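Side-chain contact in ATP-dependent DNA ligase (Mycobacterium tuberculosis, PDB 6NHX), which seals breaks in double-stranded DNA with ATP, working with Ku as a non-homologous end-joining repair enzyme: residues E29-G34 with K185-N190. The protein carries 1 engineered substitution. Sequence-based numbering, arbitrary orientation.
Engineered in segment 29-34: Met-31 (natural residue Lys). With ATP (adenosine-5'-triphosphate), chain B.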
ATOM      1  N   GLU A  29      14.156   3.031   4.279  1.00 11.72           N
ATOM      2  CA  GLU A  29      12.965   3.844   4.454  1.00 11.90           C
ATOM      3  C   GLU A  29      11.849   3.000   5.043  1.00 11.07           C
ATOM      4  O   GLU A  29      11.809   1.775   4.839  1.00 13.11           O
ATOM      5  CB  GLU A  29      12.475   4.354   3.096  1.00 12.98           C
ATOM      6  CG  GLU A  29      13.370   5.384   2.417  1.00 14.24           C
ATOM      7  CD  GLU A  29      12.753   5.923   1.136  1.00 12.63           C
ATOM      8  OE1 GLU A  29      13.519   6.313   0.240  1.00 14.49           O
ATOM      9  OE2 GLU A  29      11.511   5.950   1.027  1.00 12.70           O
ATOM     10  N   GLY A  30      10.930   3.630   5.751  1.00 11.47           N
ATOM     11  CA  GLY A  30       9.698   2.960   6.107  1.00 13.07           C
ATOM     12  C   GLY A  30       8.863   2.629   4.884  1.00 11.55           C
ATOM     13  O   GLY A  30       8.857   3.348   3.881  1.00 12.58           O
ATOM     14  N   MET A  31       8.187   1.480   4.942  1.00 12.69           N
ATOM     15  CA  MET A  31       7.201   1.114   3.931  1.00 11.09           C
ATOM     16  C   MET A  31       5.850   1.702   4.332  1.00 13.20           C
ATOM     17  O   MET A  31       5.323   1.372   5.401  1.00 15.86           O
ATOM     18  CB  MET A  31       7.096  -0.405   3.822  1.00 12.18           C
ATOM     19  CG  MET A  31       6.008  -0.840   2.852  1.00 11.84           C
ATOM     20  SD  MET A  31       5.714  -2.618   2.903  1.00 16.24           S
ATOM     21  CE  MET A  31       7.239  -3.220   2.175  1.00 14.32           C
ATOM     22  N   TRP A  32       5.291   2.551   3.465  1.00 14.50           N
ATOM     23  CA  TRP A  32       4.045   3.277   3.727  1.00 14.97           C
ATOM     24  C   TRP A  32       2.909   2.674   2.899  1.00 17.42           C
ATOM     25  O   TRP A  32       2.954   2.716   1.663  1.00 17.78           O
ATOM     26  CB  TRP A  32       4.198   4.764   3.388  1.00 14.83           C
ATOM     27  CG  TRP A  32       5.490   5.370   3.868  1.00 13.34           C
ATOM     28  CD1 TRP A  32       6.439   6.005   3.099  1.00 14.38           C
ATOM     29  CD2 TRP A  32       5.988   5.373   5.211  1.00 13.12           C
ATOM     30  NE1 TRP A  32       7.492   6.421   3.897  1.00 14.26           N
ATOM     31  CE2 TRP A  32       7.248   6.021   5.191  1.00 13.11           C
ATOM     32  CE3 TRP A  32       5.506   4.862   6.433  1.00 14.93           C
ATOM     33  CZ2 TRP A  32       8.010   6.210   6.351  1.00 12.60           C
ATOM     34  CZ3 TRP A  32       6.272   5.043   7.581  1.00 17.19           C
ATOM     35  CH2 TRP A  32       7.510   5.714   7.531  1.00 14.58           C
ATOM     36  N   ASP A  33       1.884   2.129   3.564  1.00 14.47           N
ATOM     37  CA  ASP A  33       0.719   1.628   2.832  1.00 14.36           C
ATOM     38  C   ASP A  33      -0.118   2.798   2.331  1.00 14.70           C
ATOM     39  O   ASP A  33      -0.551   3.643   3.119  1.00 19.72           O
ATOM     40  CB  ASP A  33      -0.144   0.727   3.720  1.00 17.93           C
ATOM     41  CG  ASP A  33       0.267  -0.740   3.652  1.00 19.75           C
ATOM     42  OD1 ASP A  33       1.401  -1.016   3.212  1.00 20.47           O
ATOM     43  OD2 ASP A  33      -0.541  -1.622   4.035  1.00 21.12           O
ATOM     44  N   GLY A  34      -0.333   2.866   1.029  1.00 14.23           N
ATOM     45  CA  GLY A  34      -1.121   3.931   0.435  1.00 15.97           C
ATOM     46  C   GLY A  34      -1.198   3.727  -1.061  1.00 13.33           C
ATOM     47  O   GLY A  34      -1.097   2.585  -1.531  1.00 15.07           O
ATOM     48  N   LYS A 185      11.996  -4.614  -0.865  1.00 12.19           N
ATOM     49  CA  LYS A 185      10.864  -4.399   0.025  1.00 12.50           C
ATOM     50  C   LYS A 185      10.671  -5.603   0.938  1.00 12.49           C
ATOM     51  O   LYS A 185      10.785  -6.748   0.492  1.00 13.00           O
ATOM     52  CB  LYS A 185       9.570  -4.105  -0.750  1.00 12.76           C
ATOM     53  CG  LYS A 185       9.279  -5.071  -1.880  1.00 15.86           C
ATOM     54  CD  LYS A 185       7.869  -4.880  -2.418  1.00 17.70           C
ATOM     55  CE  LYS A 185       7.532  -5.936  -3.456  1.00 17.20           C
ATOM     56  NZ  LYS A 185       6.083  -5.904  -3.834  1.00 19.40           N
ATOM     57  N   ASP A 186      10.355  -5.342   2.207  1.00 12.85           N
ATOM     58  CA  ASP A 186      10.350  -6.368   3.248  1.00 13.36           C
ATOM     59  C   ASP A 186       9.316  -5.970   4.292  1.00 15.55           C
ATOM     60  O   ASP A 186       9.386  -4.869   4.833  1.00 13.57           O
ATOM     61  CB  ASP A 186      11.762  -6.434   3.857  1.00 13.74           C
ATOM     62  CG  ASP A 186      11.968  -7.600   4.787  1.00 17.56           C
ATOM     63  OD1 ASP A 186      11.003  -8.339   5.048  1.00 18.65           O
ATOM     64  OD2 ASP A 186      13.111  -7.756   5.272  1.00 16.91           O
ATOM     65  N   LYS A 187       8.364  -6.856   4.587  1.00 14.40           N
ATOM     66  CA  LYS A 187       7.292  -6.586   5.535  1.00 13.99           C
ATOM     67  C   LYS A 187       7.477  -7.404   6.810  1.00 12.46           C
ATOM     68  O   LYS A 187       7.990  -8.523   6.774  1.00 14.60           O
ATOM     69  CB  LYS A 187       5.931  -6.937   4.915  1.00 17.91           C
ATOM     70  CG  LYS A 187       5.568  -6.083   3.706  1.00 19.34           C
ATOM     71  CD  LYS A 187       4.076  -6.105   3.452  1.00 28.98           C
ATOM     72  CE  LYS A 187       3.774  -5.999   1.974  1.00 36.94           C
ATOM     73  NZ  LYS A 187       3.507  -7.328   1.368  1.00 46.54           N
ATOM     74  N   HIS A 188       7.009  -6.856   7.939  1.00 11.62           N
ATOM     75  CA  HIS A 188       7.072  -7.581   9.202  1.00 14.43           C
ATOM     76  C   HIS A 188       6.164  -8.799   9.205  1.00 14.28           C
ATOM     77  O   HIS A 188       6.518  -9.832   9.781  1.00 16.63           O
ATOM     78  CB  HIS A 188       6.688  -6.660  10.347  1.00 14.36           C
ATOM     79  CG  HIS A 188       7.538  -5.439  10.406  1.00 13.20           C
ATOM     80  ND1 HIS A 188       8.887  -5.486  10.670  1.00 13.49           N
ATOM     81  CD2 HIS A 188       7.238  -4.134  10.199  1.00 14.12           C
ATOM     82  CE1 HIS A 188       9.385  -4.264  10.627  1.00 16.01           C
ATOM     83  NE2 HIS A 188       8.404  -3.427  10.343  1.00 14.96           N
ATOM     84  N   TRP A 189       4.989  -8.706   8.594  1.00 13.03           N
ATOM     85  CA  TRP A 189       4.003  -9.779   8.636  1.00 13.60           C
ATOM     86  C   TRP A 189       4.015 -10.584   7.352  1.00 13.97           C
ATOM     87  O   TRP A 189       4.071 -10.024   6.253  1.00 15.11           O
ATOM     88  CB  TRP A 189       2.595  -9.210   8.806  1.00 16.76           C
ATOM     89  CG  TRP A 189       2.273  -8.721  10.173  1.00 15.31           C
ATOM     90  CD1 TRP A 189       2.507  -7.469  10.675  1.00 19.91           C
ATOM     91  CD2 TRP A 189       1.650  -9.468  11.223  1.00 14.75           C
ATOM     92  NE1 TRP A 189       2.061  -7.396  11.979  1.00 19.84           N
ATOM     93  CE2 TRP A 189       1.534  -8.612  12.337  1.00 18.30           C
ATOM     94  CE3 TRP A 189       1.174 -10.784  11.327  1.00 17.58           C
ATOM     95  CZ2 TRP A 189       0.968  -9.024  13.537  1.00 18.40           C
ATOM     96  CZ3 TRP A 189       0.609 -11.192  12.523  1.00 18.77           C
ATOM     97  CH2 TRP A 189       0.513 -10.312  13.613  1.00 19.38           C
ATOM     98  N   ASN A 190       3.913 -11.909   7.502  1.00 14.96           N
ATOM     99  CA  ASN A 190       3.489 -12.738   6.386  1.00 14.89           C
ATOM    100  C   ASN A 190       2.150 -12.223   5.880  1.00 15.50           C
ATOM    101  O   ASN A 190       1.274 -11.856   6.670  1.00 17.31           O
ATOM    102  CB  ASN A 190       3.275 -14.173   6.862  1.00 16.50           C
ATOM    103  CG  ASN A 190       4.555 -14.864   7.233  1.00 19.49           C
ATOM    104  OD1 ASN A 190       5.608 -14.602   6.653  1.00 21.59           O
ATOM    105  ND2 ASN A 190       4.473 -15.760   8.209  1.00 22.88           N
TER
HETATM  106  PG  ATP B1000       3.928  -3.732  -5.945  1.00 17.91           P
HETATM  107  O1G ATP B1000       5.380  -3.776  -5.512  1.00 17.33           O
HETATM  108  O2G ATP B1000       3.644  -4.322  -7.314  1.00 20.04           O
HETATM  109  O3G ATP B1000       3.310  -2.358  -5.757  1.00 18.64           O
HETATM  110  PB  ATP B1000       2.195  -4.432  -3.691  1.00 22.60           P
HETATM  111  O1B ATP B1000       1.669  -5.736  -3.148  1.00 31.05           O
HETATM  112  O2B ATP B1000       1.261  -3.282  -3.999  1.00 33.43           O
HETATM  113  O3B ATP B1000       3.133  -4.752  -4.963  1.00 22.96           O
HETATM  114  PA  ATP B1000       3.907  -4.428  -1.351  1.00 19.07           P
HETATM  115  O1A ATP B1000       4.484  -5.784  -1.621  1.00 22.17           O
HETATM  116  O2A ATP B1000       2.873  -4.136  -0.295  1.00 23.61           O
HETATM  117  O3A ATP B1000       3.342  -3.868  -2.735  1.00 24.28           O
HETATM  118  O5' ATP B1000       5.117  -3.354  -1.292  1.00 22.18           O
HETATM  119  C5' ATP B1000       4.893  -2.040  -0.789  1.00 17.49           C
HETATM  120  C4' ATP B1000       4.315  -1.120  -1.870  1.00 14.02           C
HETATM  121  O4' ATP B1000       4.335   0.207  -1.346  1.00 17.12           O
HETATM  122  C3' ATP B1000       5.128  -1.093  -3.147  1.00 15.36           C
HETATM  123  O3' ATP B1000       4.281  -0.682  -4.217  1.00 17.30           O
HETATM  124  C2' ATP B1000       6.094   0.018  -2.851  1.00 14.78           C
HETATM  125  O2' ATP B1000       6.654   0.595  -4.040  1.00 15.59           O
HETATM  126  C1' ATP B1000       5.229   1.024  -2.098  1.00 17.37           C
HETATM  127  N9  ATP B1000       6.000   1.782  -1.091  1.00 14.25           N
HETATM  128  C8  ATP B1000       5.625   2.022   0.191  1.00 14.33           C
HETATM  129  N7  ATP B1000       6.553   2.783   0.834  1.00 12.43           N
HETATM  130  C5  ATP B1000       7.520   3.042  -0.067  1.00 11.63           C
HETATM  131  C6  ATP B1000       8.786   3.761  -0.041  1.00 11.01           C
HETATM  132  N6  ATP B1000       9.211   4.342   1.087  1.00 12.23           N
HETATM  133  N1  ATP B1000       9.508   3.796  -1.171  1.00 11.03           N
HETATM  134  C2  ATP B1000       9.110   3.209  -2.306  1.00 11.57           C
HETATM  135  N3  ATP B1000       7.965   2.516  -2.401  1.00 12.55           N
HETATM  136  C4  ATP B1000       7.162   2.390  -1.320  1.00 12.76           C
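Met-31, engineered in place of the natural lysine, holds CG opposite its backbone N (chi1 176°) and turns only at its end (chi3 -69°), laying SD 3.6 Å from CG of Lys-187 as the two side chains pass at a slant. Its CE methyl then rests 3.8 Å from CB of Lys-185, near the start of a chain that runs extended to the phosphates. There NZ of Lys-185 bridges two of them, hydrogen-bonding O1A at 2.7 Å and O1G at 2.8 Å. Lys-187, bent at chi3 and chi4, brings CE to 3.1 Å from O2A of ATP. The other end of the nucleotide is read by segment 29-34: the adenine N6 donates almost straight to OE2 of Glu-29 (2.8 Å, 169°) and less directly to O of Gly-30, while the backbone N of Trp-32 gives N7 a 2.9 Å bond. Lys-168 and Tyr-124 hold the other carboxylate oxygen of Glu-29. Strands 26-31 and 184-187 flank 164-169 in the sheet of the nucleotidyltransferase domain, and residues of both line its ATP pocket. With methionine at position 31 the contact is largely apolar; Lys-185, bonded to two phosphates, and probably nearby Lys-187 would offset the phosphate charge.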